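Local coordinates for protein AAR187Cp (Eremothecium gossypii, PDB 3ZIL) that probably regulates the establishment of sister-chromatid cohesion as a cohesin-associated factor, the piece described here being its all-helical C-terminal Wap1 domain, at residues A[71-75]-A[87-91]; A[81-85]-A[142-147]; A[349-354]-A[374-378]. All coordinates share one frame. Numbering follows the deposited sequence.

Interaction 1 of 3, residues A[71-75]-A[87-91]; sequences WCFQG and QCFIA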
ATOM      1  N   TRP A  71     -30.810   3.994  -6.648  1.00 22.00           N
ATOM      2  CA  TRP A  71     -31.151   3.061  -7.714  1.00 22.25           C
ATOM      3  C   TRP A  71     -29.947   2.242  -8.133  1.00 23.69           C
ATOM      4  O   TRP A  71     -30.033   0.994  -8.117  1.00 22.92           O
ATOM      5  CB  TRP A  71     -31.828   3.761  -8.934  1.00 23.39           C
ATOM      6  CG  TRP A  71     -32.255   2.750  -9.968  1.00 22.41           C
ATOM      7  CD1 TRP A  71     -33.448   2.058 -10.018  1.00 25.25           C
ATOM      8  CD2 TRP A  71     -31.454   2.218 -11.075  1.00 22.31           C
ATOM      9  NE1 TRP A  71     -33.483   1.199 -11.113  1.00 23.01           N
ATOM     10  CE2 TRP A  71     -32.319   1.267 -11.793  1.00 25.20           C
ATOM     11  CE3 TRP A  71     -30.173   2.513 -11.599  1.00 23.71           C
ATOM     12  CZ2 TRP A  71     -31.880   0.572 -12.911  1.00 26.52           C
ATOM     13  CZ3 TRP A  71     -29.746   1.811 -12.725  1.00 26.43           C
ATOM     14  CH2 TRP A  71     -30.576   0.857 -13.370  1.00 29.38           C
ATOM     15  N   CYS A  72     -28.798   2.881  -8.432  1.00 23.04           N
ATOM     16  CA  CYS A  72     -27.629   2.111  -8.859  1.00 22.28           C
ATOM     17  C   CYS A  72     -27.169   1.142  -7.758  1.00 22.86           C
ATOM     18  O   CYS A  72     -26.725   0.045  -8.054  1.00 20.88           O
ATOM     19  CB  CYS A  72     -26.421   2.987  -9.288  1.00 25.36           C
ATOM     20  SG  CYS A  72     -26.809   4.037 -10.748  1.00 28.43           S
ATOM     21  N   PHE A  73     -27.251   1.533  -6.498  1.00 22.70           N
ATOM     22  CA  PHE A  73     -26.547   0.734  -5.444  1.00 23.34           C
ATOM     23  C   PHE A  73     -27.518   0.012  -4.585  1.00 25.34           C
ATOM     24  O   PHE A  73     -27.173  -0.427  -3.521  1.00 30.71           O
ATOM     25  CB  PHE A  73     -25.561   1.572  -4.622  1.00 22.11           C
ATOM     26  CG  PHE A  73     -24.453   2.132  -5.464  1.00 21.16           C
ATOM     27  CD1 PHE A  73     -23.434   1.312  -5.901  1.00 20.20           C
ATOM     28  CD2 PHE A  73     -24.479   3.469  -5.910  1.00 19.11           C
ATOM     29  CE1 PHE A  73     -22.398   1.832  -6.713  1.00 19.55           C
ATOM     30  CE2 PHE A  73     -23.471   3.984  -6.714  1.00 20.47           C
ATOM     31  CZ  PHE A  73     -22.437   3.144  -7.146  1.00 18.95           C
ATOM     32  N   GLN A  74     -28.742  -0.143  -5.077  1.00 24.83           N
ATOM     33  CA  GLN A  74     -29.803  -0.832  -4.268  1.00 30.99           C
ATOM     34  C   GLN A  74     -29.393  -2.305  -3.964  1.00 30.51           C
ATOM     35  O   GLN A  74     -29.615  -2.825  -2.867  1.00 33.53           O
ATOM     36  CB  GLN A  74     -31.185  -0.778  -4.984  1.00 27.16           C
ATOM     37  CG  GLN A  74     -32.313  -1.118  -4.019  1.00 34.49           C
ATOM     38  CD  GLN A  74     -33.679  -1.264  -4.688  1.00 37.36           C
ATOM     39  OE1 GLN A  74     -33.808  -1.132  -5.914  1.00 42.44           O
ATOM     40  NE2 GLN A  74     -34.718  -1.498  -3.872  1.00 38.20           N
ATOM     41  N   GLY A  75     -28.834  -2.957  -4.962  1.00 28.47           N
ATOM     42  CA  GLY A  75     -28.265  -4.286  -4.808  1.00 30.57           C
ATOM     43  C   GLY A  75     -26.817  -4.230  -5.285  1.00 29.42           C
ATOM     44  O   GLY A  75     -26.489  -3.585  -6.325  1.00 28.12           O
ATOM     45  N   GLN A  87     -21.268  -0.190 -11.736  1.00 16.07           N
ATOM     46  CA  GLN A  87     -21.490   0.500 -10.501  1.00 17.80           C
ATOM     47  C   GLN A  87     -20.219   1.222 -10.117  1.00 17.05           C
ATOM     48  O   GLN A  87     -20.336   2.295  -9.537  1.00 16.24           O
ATOM     49  CB  GLN A  87     -21.890  -0.447  -9.335  1.00 18.38           C
ATOM     50  CG  GLN A  87     -23.316  -0.985  -9.543  1.00 19.74           C
ATOM     51  CD  GLN A  87     -23.652  -2.113  -8.603  1.00 21.30           C
ATOM     52  OE1 GLN A  87     -22.968  -3.133  -8.576  1.00 21.58           O
ATOM     53  NE2 GLN A  87     -24.787  -1.984  -7.904  1.00 18.92           N
ATOM     54  N   CYS A  88     -19.055   0.622 -10.359  1.00 15.93           N
ATOM     55  CA  CYS A  88     -17.779   1.364 -10.064  1.00 17.22           C
ATOM     56  C   CYS A  88     -17.666   2.668 -10.958  1.00 17.65           C
ATOM     57  O   CYS A  88     -17.253   3.692 -10.462  1.00 18.66           O
ATOM     58  CB  CYS A  88     -16.575   0.501 -10.350  1.00 16.34           C
ATOM     59  SG  CYS A  88     -16.313  -0.924  -9.286  1.00 20.10           S
ATOM     60  N   PHE A  89     -18.005   2.604 -12.252  1.00 19.05           N
ATOM     61  CA  PHE A  89     -18.095   3.810 -13.101  1.00 20.94           C
ATOM     62  C   PHE A  89     -19.036   4.926 -12.527  1.00 22.69           C
ATOM     63  O   PHE A  89     -18.614   6.065 -12.392  1.00 22.01           O
ATOM     64  CB  PHE A  89     -18.439   3.441 -14.571  1.00 22.96           C
ATOM     65  CG  PHE A  89     -18.789   4.626 -15.406  1.00 27.65           C
ATOM     66  CD1 PHE A  89     -17.791   5.505 -15.861  1.00 26.49           C
ATOM     67  CD2 PHE A  89     -20.121   4.936 -15.659  1.00 29.76           C
ATOM     68  CE1 PHE A  89     -18.115   6.622 -16.615  1.00 29.79           C
ATOM     69  CE2 PHE A  89     -20.446   6.079 -16.390  1.00 33.76           C
ATOM     70  CZ  PHE A  89     -19.441   6.921 -16.867  1.00 30.14           C
ATOM     71  N   ILE A  90     -20.266   4.570 -12.108  1.00 20.68           N
ATOM     72  CA  ILE A  90     -21.173   5.472 -11.477  1.00 20.33           C
ATOM     73  C   ILE A  90     -20.526   6.158 -10.255  1.00 21.46           C
ATOM     74  O   ILE A  90     -20.596   7.414 -10.116  1.00 20.32           O
ATOM     75  CB  ILE A  90     -22.488   4.744 -11.084  1.00 21.38           C
ATOM     76  CG1 ILE A  90     -23.197   4.305 -12.354  1.00 23.03           C
ATOM     77  CG2 ILE A  90     -23.329   5.602 -10.115  1.00 22.82           C
ATOM     78  CD1 ILE A  90     -23.484   5.473 -13.278  1.00 30.06           C
ATOM     79  N   ALA A  91     -19.955   5.373  -9.349  1.00 18.87           N
ATOM     80  CA  ALA A  91     -19.331   5.963  -8.155  1.00 20.38           C
ATOM     81  C   ALA A  91     -18.259   6.963  -8.566  1.00 21.87           C
ATOM     82  O   ALA A  91     -18.142   8.043  -7.983  1.00 23.56           O
ATOM     83  CB  ALA A  91     -18.691   4.904  -7.276  1.00 19.65           C
TER
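This is a buried contact between the C-terminal end of helix 54-72, with the turn that leaves it, and the second half of the next helix, 81-93; it joins consecutive helices of the all-helical Wap1 domain. The polar part rests on one amide group. Gln87 NE2 donates to Cys72 O (2.8 Å, N-H...O angle 162°) and to Gly75 O (2.8 Å, 150°), so a single side-chain nitrogen ties the end of the helix, at Cys72 O, to the outgoing chain at Gly75 O. Phe73 leaves helical phi/psi (-110/19), and carbonyls at a helix end often lack backbone NH partners; here side chains supply donors instead. The CA atoms of Cys72 and Gln87 are 6.6 Å apart, the nearest such pair.

Van der Waals packing fills the remainder. Cys72 and Ile90 direct their CA-CB bonds toward the opposite segment, and Cys72 SG lies 3.9 Å from Ile90 CG2. The same methyl is 3.8 Å from Phe73 CE2. The Phe73 ring meets the helix edge-on at Gln87 O, with CZ 3.3 Å from that oxygen, while CE1 is 3.5 Å from Gln87 CB and CZ is 4.1 Å from Ala91 CB. In all, 289 Å² is buried.

Arg39 from helix 36-52 adds further hydrogen bonds to Cys72 O and Gly75 O, sharing both acceptors with Gln87. Around helix 81-93, Ile90 touches Met50 of helix 36-52, and Cys88 and Ala91 rest against Ile154 of helix 147-158, so helices 36-52 and 147-158 flank the contact.

Interaction 2 of 3, residues A[81-85]-A[142-147]; sequences KVTSL and LKFTNT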
ATOM      1  N   LYS A  81     -20.265  -9.561 -12.211  1.00 27.06           N
ATOM      2  CA  LYS A  81     -19.090  -8.736 -12.553  1.00 25.86           C
ATOM      3  C   LYS A  81     -19.428  -7.538 -13.432  1.00 24.47           C
ATOM      4  O   LYS A  81     -18.847  -6.470 -13.243  1.00 20.35           O
ATOM      5  CB  LYS A  81     -17.997  -9.553 -13.189  1.00 24.91           C
ATOM      6  CG  LYS A  81     -17.417 -10.656 -12.320  1.00 25.54           C
ATOM      7  CD  LYS A  81     -16.493  -9.978 -11.295  1.00 28.86           C
ATOM      8  CE  LYS A  81     -15.893 -10.996 -10.367  1.00 32.41           C
ATOM      9  NZ  LYS A  81     -15.596 -10.271  -9.124  1.00 38.08           N
ATOM     10  N   VAL A  82     -20.380  -7.688 -14.376  1.00 23.56           N
ATOM     11  CA  VAL A  82     -20.618  -6.631 -15.329  1.00 23.38           C
ATOM     12  C   VAL A  82     -21.374  -5.495 -14.619  1.00 21.42           C
ATOM     13  O   VAL A  82     -21.003  -4.342 -14.730  1.00 24.78           O
ATOM     14  CB  VAL A  82     -21.358  -7.082 -16.640  1.00 23.51           C
ATOM     15  CG1 VAL A  82     -21.778  -5.828 -17.421  1.00 21.05           C
ATOM     16  CG2 VAL A  82     -20.482  -7.977 -17.486  1.00 23.65           C
ATOM     17  N   THR A  83     -22.331  -5.863 -13.777  1.00 20.91           N
ATOM     18  CA  THR A  83     -23.092  -4.887 -13.018  1.00 20.54           C
ATOM     19  C   THR A  83     -22.143  -4.127 -12.084  1.00 19.32           C
ATOM     20  O   THR A  83     -22.227  -2.904 -11.961  1.00 20.21           O
ATOM     21  CB  THR A  83     -24.209  -5.600 -12.268  1.00 21.35           C
ATOM     22  OG1 THR A  83     -25.136  -6.105 -13.244  1.00 25.48           O
ATOM     23  CG2 THR A  83     -24.961  -4.689 -11.345  1.00 22.07           C
ATOM     24  N   SER A  84     -21.257  -4.874 -11.440  1.00 16.84           N
ATOM     25  CA  SER A  84     -20.250  -4.304 -10.483  1.00 18.44           C
ATOM     26  C   SER A  84     -19.295  -3.272 -11.128  1.00 16.31           C
ATOM     27  O   SER A  84     -18.983  -2.209 -10.552  1.00 20.63           O
ATOM     28  CB  SER A  84     -19.506  -5.513  -9.911  1.00 16.76           C
ATOM     29  OG  SER A  84     -20.338  -6.111  -8.948  1.00 17.36           O
ATOM     30  N   LEU A  85     -18.860  -3.591 -12.348  1.00 16.58           N
ATOM     31  CA  LEU A  85     -18.136  -2.667 -13.178  1.00 17.10           C
ATOM     32  C   LEU A  85     -18.879  -1.361 -13.492  1.00 17.34           C
ATOM     33  O   LEU A  85     -18.316  -0.266 -13.365  1.00 16.23           O
ATOM     34  CB  LEU A  85     -17.711  -3.325 -14.467  1.00 17.01           C
ATOM     35  CG  LEU A  85     -16.666  -2.444 -15.211  1.00 20.08           C
ATOM     36  CD1 LEU A  85     -15.358  -2.259 -14.416  1.00 17.81           C
ATOM     37  CD2 LEU A  85     -16.374  -3.000 -16.618  1.00 22.98           C
ATOM     38  N   LEU A 142     -14.007   3.475 -20.678  1.00 24.09           N
ATOM     39  CA  LEU A 142     -13.891   3.472 -19.193  1.00 20.62           C
ATOM     40  C   LEU A 142     -12.442   3.658 -18.811  1.00 21.48           C
ATOM     41  O   LEU A 142     -11.548   3.226 -19.538  1.00 22.71           O
ATOM     42  CB  LEU A 142     -14.308   2.107 -18.667  1.00 20.47           C
ATOM     43  CG  LEU A 142     -15.842   1.950 -18.597  1.00 20.58           C
ATOM     44  CD1 LEU A 142     -16.119   0.493 -18.360  1.00 20.37           C
ATOM     45  CD2 LEU A 142     -16.446   2.876 -17.489  1.00 19.52           C
ATOM     46  N   LYS A 143     -12.223   4.311 -17.701  1.00 21.17           N
ATOM     47  CA  LYS A 143     -10.913   4.416 -17.137  1.00 24.32           C
ATOM     48  C   LYS A 143     -10.279   3.025 -16.866  1.00 24.52           C
ATOM     49  O   LYS A 143      -9.054   2.886 -16.963  1.00 24.41           O
ATOM     50  CB  LYS A 143     -11.046   5.185 -15.827  1.00 25.01           C
ATOM     51  CG  LYS A 143      -9.713   5.583 -15.184  1.00 28.78           C
ATOM     52  CD  LYS A 143     -10.024   6.455 -13.971  1.00 31.97           C
ATOM     53  CE  LYS A 143     -10.857   7.670 -14.375  1.00 36.51           C
ATOM     54  NZ  LYS A 143     -11.190   8.568 -13.237  1.00 35.84           N
ATOM     55  N   PHE A 144     -11.067   2.009 -16.501  1.00 20.81           N
ATOM     56  CA  PHE A 144     -10.532   0.631 -16.207  1.00 18.46           C
ATOM     57  C   PHE A 144     -11.553  -0.369 -16.711  1.00 21.05           C
ATOM     58  O   PHE A 144     -12.755  -0.134 -16.570  1.00 19.45           O
ATOM     59  CB  PHE A 144     -10.415   0.368 -14.687  1.00 16.72           C
ATOM     60  CG  PHE A 144      -9.427   1.283 -13.961  1.00 16.92           C
ATOM     61  CD1 PHE A 144      -8.028   1.148 -14.123  1.00 18.10           C
ATOM     62  CD2 PHE A 144      -9.891   2.321 -13.123  1.00 17.01           C
ATOM     63  CE1 PHE A 144      -7.105   1.990 -13.392  1.00 17.30           C
ATOM     64  CE2 PHE A 144      -8.971   3.171 -12.427  1.00 19.26           C
ATOM     65  CZ  PHE A 144      -7.607   3.018 -12.554  1.00 18.75           C
ATOM     66  N   THR A 145     -11.094  -1.517 -17.228  1.00 21.28           N
ATOM     67  CA  THR A 145     -12.020  -2.436 -17.868  1.00 22.41           C
ATOM     68  C   THR A 145     -12.296  -3.714 -17.054  1.00 23.43           C
ATOM     69  O   THR A 145     -12.861  -4.666 -17.542  1.00 21.80           O
ATOM     70  CB  THR A 145     -11.635  -2.668 -19.325  1.00 24.79           C
ATOM     71  OG1 THR A 145     -10.313  -3.216 -19.397  1.00 24.42           O
ATOM     72  CG2 THR A 145     -11.673  -1.314 -20.048  1.00 25.02           C
ATOM     73  N   ASN A 146     -11.968  -3.673 -15.771  1.00 19.79           N
ATOM     74  CA  ASN A 146     -12.270  -4.767 -14.938  1.00 20.70           C
ATOM     75  C   ASN A 146     -12.454  -4.196 -13.536  1.00 21.13           C
ATOM     76  O   ASN A 146     -12.000  -3.050 -13.232  1.00 20.36           O
ATOM     77  CB  ASN A 146     -11.110  -5.811 -15.011  1.00 18.84           C
ATOM     78  CG  ASN A 146      -9.783  -5.224 -14.488  1.00 19.40           C
ATOM     79  OD1 ASN A 146      -9.588  -5.086 -13.312  1.00 20.62           O
ATOM     80  ND2 ASN A 146      -8.894  -4.856 -15.385  1.00 20.55           N
ATOM     81  N   THR A 147     -13.131  -4.979 -12.703  1.00 20.60           N
ATOM     82  CA  THR A 147     -13.505  -4.542 -11.400  1.00 22.73           C
ATOM     83  C   THR A 147     -12.345  -4.651 -10.404  1.00 21.48           C
ATOM     84  O   THR A 147     -12.319  -3.949  -9.413  1.00 20.87           O
ATOM     85  CB  THR A 147     -14.673  -5.403 -10.887  1.00 21.34           C
ATOM     86  OG1 THR A 147     -14.456  -6.742 -11.325  1.00 16.22           O
ATOM     87  CG2 THR A 147     -15.956  -4.926 -11.464  1.00 18.86           C
TER
HETATM   88  O   HOH W   1     -13.414  -8.233  -9.304  1.00 21.28           O
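Leu85, near the start of helix 81-93, spreads its two methyls over the loop that leads into helix 147-158. Its CD1 is 3.6 Å from Asn146 C and 4.0 Å from Phe144 O; its CD2 is 3.9 Å from Leu142 CD1 and 4.0 Å from Thr145 O. Much of what it covers is therefore backbone, and it contributes 98 Å² of the 275 Å² buried.

Thr147, the first residue of helix 147-158, packs back against helix 81-93. Its CG2 sits 3.3 Å from Leu85 N, 3.7 Å from Lys81 O and 3.9 Å from Ser84 CB; the CA atoms of Leu85 and Thr147 are 5.3 Å apart, which brings this methyl onto the helix backbone. The direct contact is van der Waals, but a water O accepts from Lys81 NZ (3.0 Å) and Thr147 OG1 (2.7 Å). Lys81 NZ also hydrogen-bonds Pro78 O and forms a salt bridge with Asp118.

Asn146 is the N-cap of helix 147-158, its side chain capping a backbone N inside that helix, while ND2 also hydrogen-bonds Glu149. This is plain packing of the first turn of helix 81-93 on the connection between helices 129-141 and 147-158, with Leu115 of helix 108-116 touching Lys81, Ser84 and Thr147, and Tyr150 of helix 147-158 packing on Leu85 and Leu142.

Interaction 3 of 3, residues A[349-354]-A[374-378]; sequences LKSELE and VLETL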
ATOM      1  N   LEU A 349      32.001   5.589  15.576  1.00 27.63           N
ATOM      2  CA  LEU A 349      30.625   5.098  15.445  1.00 28.63           C
ATOM      3  C   LEU A 349      29.761   5.736  16.552  1.00 31.18           C
ATOM      4  O   LEU A 349      28.745   6.383  16.256  1.00 30.47           O
ATOM      5  CB  LEU A 349      30.604   3.546  15.493  1.00 27.33           C
ATOM      6  CG  LEU A 349      29.265   2.769  15.381  1.00 24.93           C
ATOM      7  CD1 LEU A 349      28.476   3.238  14.153  1.00 23.93           C
ATOM      8  CD2 LEU A 349      29.576   1.288  15.286  1.00 29.86           C
ATOM      9  N   LYS A 350      30.229   5.622  17.812  1.00 34.06           N
ATOM     10  CA  LYS A 350      29.538   6.131  19.001  1.00 32.90           C
ATOM     11  C   LYS A 350      29.279   7.592  18.777  1.00 35.50           C
ATOM     12  O   LYS A 350      28.179   8.086  18.976  1.00 37.46           O
ATOM     13  CB  LYS A 350      30.402   5.894  20.242  1.00 35.42           C
ATOM     14  CG  LYS A 350      29.988   6.624  21.517  1.00 39.09           C
ATOM     15  CD  LYS A 350      30.747   6.090  22.744  1.00 44.46           C
ATOM     16  CE  LYS A 350      30.735   7.081  23.885  1.00 44.12           C
ATOM     17  NZ  LYS A 350      30.865   8.442  23.279  1.00 43.68           N
ATOM     18  N   SER A 351      30.297   8.260  18.256  1.00 36.33           N
ATOM     19  CA  SER A 351      30.265   9.700  18.059  1.00 33.06           C
ATOM     20  C   SER A 351      29.342  10.169  16.919  1.00 28.44           C
ATOM     21  O   SER A 351      28.677  11.163  17.020  1.00 31.06           O
ATOM     22  CB  SER A 351      31.717  10.152  17.871  1.00 33.55           C
ATOM     23  OG  SER A 351      31.728  11.480  17.529  1.00 36.34           O
ATOM     24  N   GLU A 352      29.302   9.440  15.830  1.00 29.16           N
ATOM     25  CA  GLU A 352      28.404   9.777  14.723  1.00 29.39           C
ATOM     26  C   GLU A 352      26.945   9.426  15.126  1.00 25.48           C
ATOM     27  O   GLU A 352      26.022  10.173  14.839  1.00 29.76           O
ATOM     28  CB  GLU A 352      28.821   9.049  13.456  1.00 29.74           C
ATOM     29  CG  GLU A 352      30.131   9.542  12.818  1.00 36.81           C
ATOM     30  CD  GLU A 352      30.132  11.017  12.383  1.00 41.90           C
ATOM     31  OE1 GLU A 352      29.085  11.579  12.032  1.00 41.03           O
ATOM     32  OE2 GLU A 352      31.218  11.637  12.362  1.00 41.83           O
ATOM     33  N   LEU A 353      26.785   8.370  15.904  1.00 25.25           N
ATOM     34  CA  LEU A 353      25.476   7.968  16.410  1.00 24.59           C
ATOM     35  C   LEU A 353      24.897   9.002  17.363  1.00 26.99           C
ATOM     36  O   LEU A 353      23.694   9.327  17.281  1.00 21.88           O
ATOM     37  CB  LEU A 353      25.528   6.542  16.976  1.00 24.60           C
ATOM     38  CG  LEU A 353      25.606   5.406  15.938  1.00 26.21           C
ATOM     39  CD1 LEU A 353      25.579   3.996  16.570  1.00 27.80           C
ATOM     40  CD2 LEU A 353      24.533   5.533  14.863  1.00 30.10           C
ATOM     41  N   GLU A 354      25.760   9.605  18.218  1.00 27.81           N
ATOM     42  CA  GLU A 354      25.292  10.643  19.155  1.00 27.35           C
ATOM     43  C   GLU A 354      24.840  11.911  18.435  1.00 26.09           C
ATOM     44  O   GLU A 354      23.858  12.539  18.815  1.00 25.22           O
ATOM     45  CB  GLU A 354      26.410  11.074  20.152  1.00 29.65           C
ATOM     46  CG  GLU A 354      26.655  10.122  21.287  1.00 31.94           C
ATOM     47  CD  GLU A 354      27.966  10.383  22.005  1.00 36.03           C
ATOM     48  OE1 GLU A 354      28.800  11.212  21.537  1.00 34.66           O
ATOM     49  OE2 GLU A 354      28.197   9.700  23.018  1.00 41.02           O
ATOM     50  N   VAL A 374      21.447   1.311  21.414  1.00 32.16           N
ATOM     51  CA  VAL A 374      22.665   0.823  20.799  1.00 32.07           C
ATOM     52  C   VAL A 374      23.879   1.497  21.449  1.00 33.72           C
ATOM     53  O   VAL A 374      24.877   0.830  21.689  1.00 31.26           O
ATOM     54  CB  VAL A 374      22.635   0.979  19.228  1.00 34.35           C
ATOM     55  CG1 VAL A 374      23.660   1.986  18.748  1.00 36.23           C
ATOM     56  CG2 VAL A 374      22.941  -0.346  18.541  1.00 37.54           C
ATOM     57  N   LEU A 375      23.793   2.791  21.784  1.00 32.02           N
ATOM     58  CA  LEU A 375      24.928   3.476  22.379  1.00 34.66           C
ATOM     59  C   LEU A 375      25.294   2.895  23.767  1.00 48.68           C
ATOM     60  O   LEU A 375      26.380   3.148  24.292  1.00 48.07           O
ATOM     61  CB  LEU A 375      24.646   4.944  22.522  1.00 33.44           C
ATOM     62  CG  LEU A 375      24.585   5.765  21.259  1.00 34.23           C
ATOM     63  CD1 LEU A 375      24.073   7.168  21.614  1.00 33.15           C
ATOM     64  CD2 LEU A 375      25.923   5.736  20.541  1.00 32.52           C
ATOM     65  N   GLU A 376      24.381   2.135  24.363  1.00 49.28           N
ATOM     66  CA  GLU A 376      24.674   1.510  25.649  1.00 50.83           C
ATOM     67  C   GLU A 376      25.702   0.419  25.512  1.00 57.22           C
ATOM     68  O   GLU A 376      26.309   0.023  26.488  1.00 65.13           O
ATOM     69  CB  GLU A 376      23.422   0.931  26.237  1.00 42.64           C
ATOM     70  CG  GLU A 376      22.448   2.027  26.657  1.00 39.98           C
ATOM     71  CD  GLU A 376      21.181   1.441  27.201  1.00 41.76           C
ATOM     72  OE1 GLU A 376      20.583   0.587  26.534  1.00 53.01           O
ATOM     73  OE2 GLU A 376      20.766   1.826  28.281  1.00 45.04           O
ATOM     74  N   THR A 377      25.909  -0.065  24.295  1.00 59.87           N
ATOM     75  CA  THR A 377      26.914  -1.086  24.073  1.00 57.96           C
ATOM     76  C   THR A 377      28.235  -0.523  23.466  1.00 60.36           C
ATOM     77  O   THR A 377      29.061  -1.283  22.923  1.00 54.49           O
ATOM     78  CB  THR A 377      26.353  -2.245  23.219  1.00 56.63           C
ATOM     79  OG1 THR A 377      26.488  -1.906  21.834  1.00 64.07           O
ATOM     80  CG2 THR A 377      24.879  -2.571  23.557  1.00 47.17           C
ATOM     81  N   LEU A 378      28.443   0.794  23.568  1.00 62.07           N
ATOM     82  CA  LEU A 378      29.616   1.443  22.936  1.00 59.62           C
ATOM     83  C   LEU A 378      30.533   2.217  23.900  1.00 55.27           C
ATOM     84  O   LEU A 378      30.238   3.343  24.330  1.00 53.37           O
ATOM     85  CB  LEU A 378      29.208   2.323  21.740  1.00 53.44           C
ATOM     86  CG  LEU A 378      28.327   1.768  20.595  1.00 55.15           C
ATOM     87  CD1 LEU A 378      28.301   2.753  19.443  1.00 51.64           C
ATOM     88  CD2 LEU A 378      28.735   0.409  20.064  1.00 50.47           C
TER
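Apolar contacts do most of the work where helix 343-360 meets the last turn of helix 365-375 and the C-terminal residues that follow. Leu353 is central: its CD1 lies 3.5 Å from Val374 CG1 and 4.1 Å from Leu378 CD1, and its CB is 3.7 Å from Leu375 CD2. Leu349, one turn earlier, reaches Leu378, with its CG 4.2 Å from Leu378 CD1. Leu375 also lies along the outer part of the helix, its CD2 3.6 Å from Lys350 O and its CD1 3.9 Å from Glu354 CG. Altogether 298 Å² is buried.

The polar interactions stay within each segment. Lys350 NZ and Glu354 OE2 form an i to i+4 salt bridge at 3.0 Å, while the aliphatic part of Lys350 packs across the contact, its CB 3.9 Å from Leu378 CD1 and its CD 3.2 Å from Leu378 O.

Local hydrogen bonds shape the last residues. A type I turn runs from Leu375 to Leu378, with Leu378 N donating to Leu375 O (3.2 Å), and Val374 O accepts from both Thr377 N (2.9 Å) and the side-chain donor Thr377 OG1 (3.2 Å). The turn brings Leu378 back toward helix 343-360.

On the buried side, Leu353 touches Leu328 and Ala331, and Val374 touches Tyr332, all of helix 321-336. The chemistry implies an interface held by leucine and valine packing, with one salt bridge, Lys350–Glu354, at its exposed edge and none across it, and the chain terminus folded onto helix 343-360.

Overall arrangement
Interactions 1 and 2 belong to one neighbourhood: their centres are 11 Å apart, both use helix 81-93, and they touch where Phe89 CD1 meets Leu142 CD2 at 3.4 Å. Along the sequence their segments alternate, so helix 81-93 is held by the preceding helix end at 71-75 and by the much later loop 142-147. Interaction 3 lies on the other side of the chain's centre, 59 Å from interaction 1 and 56 Å from interaction 2 between centres, with nearest atoms about 48 and 42 Å away. The three therefore report on packing near opposite ends of one elongated helical domain, without direct contact between those ends.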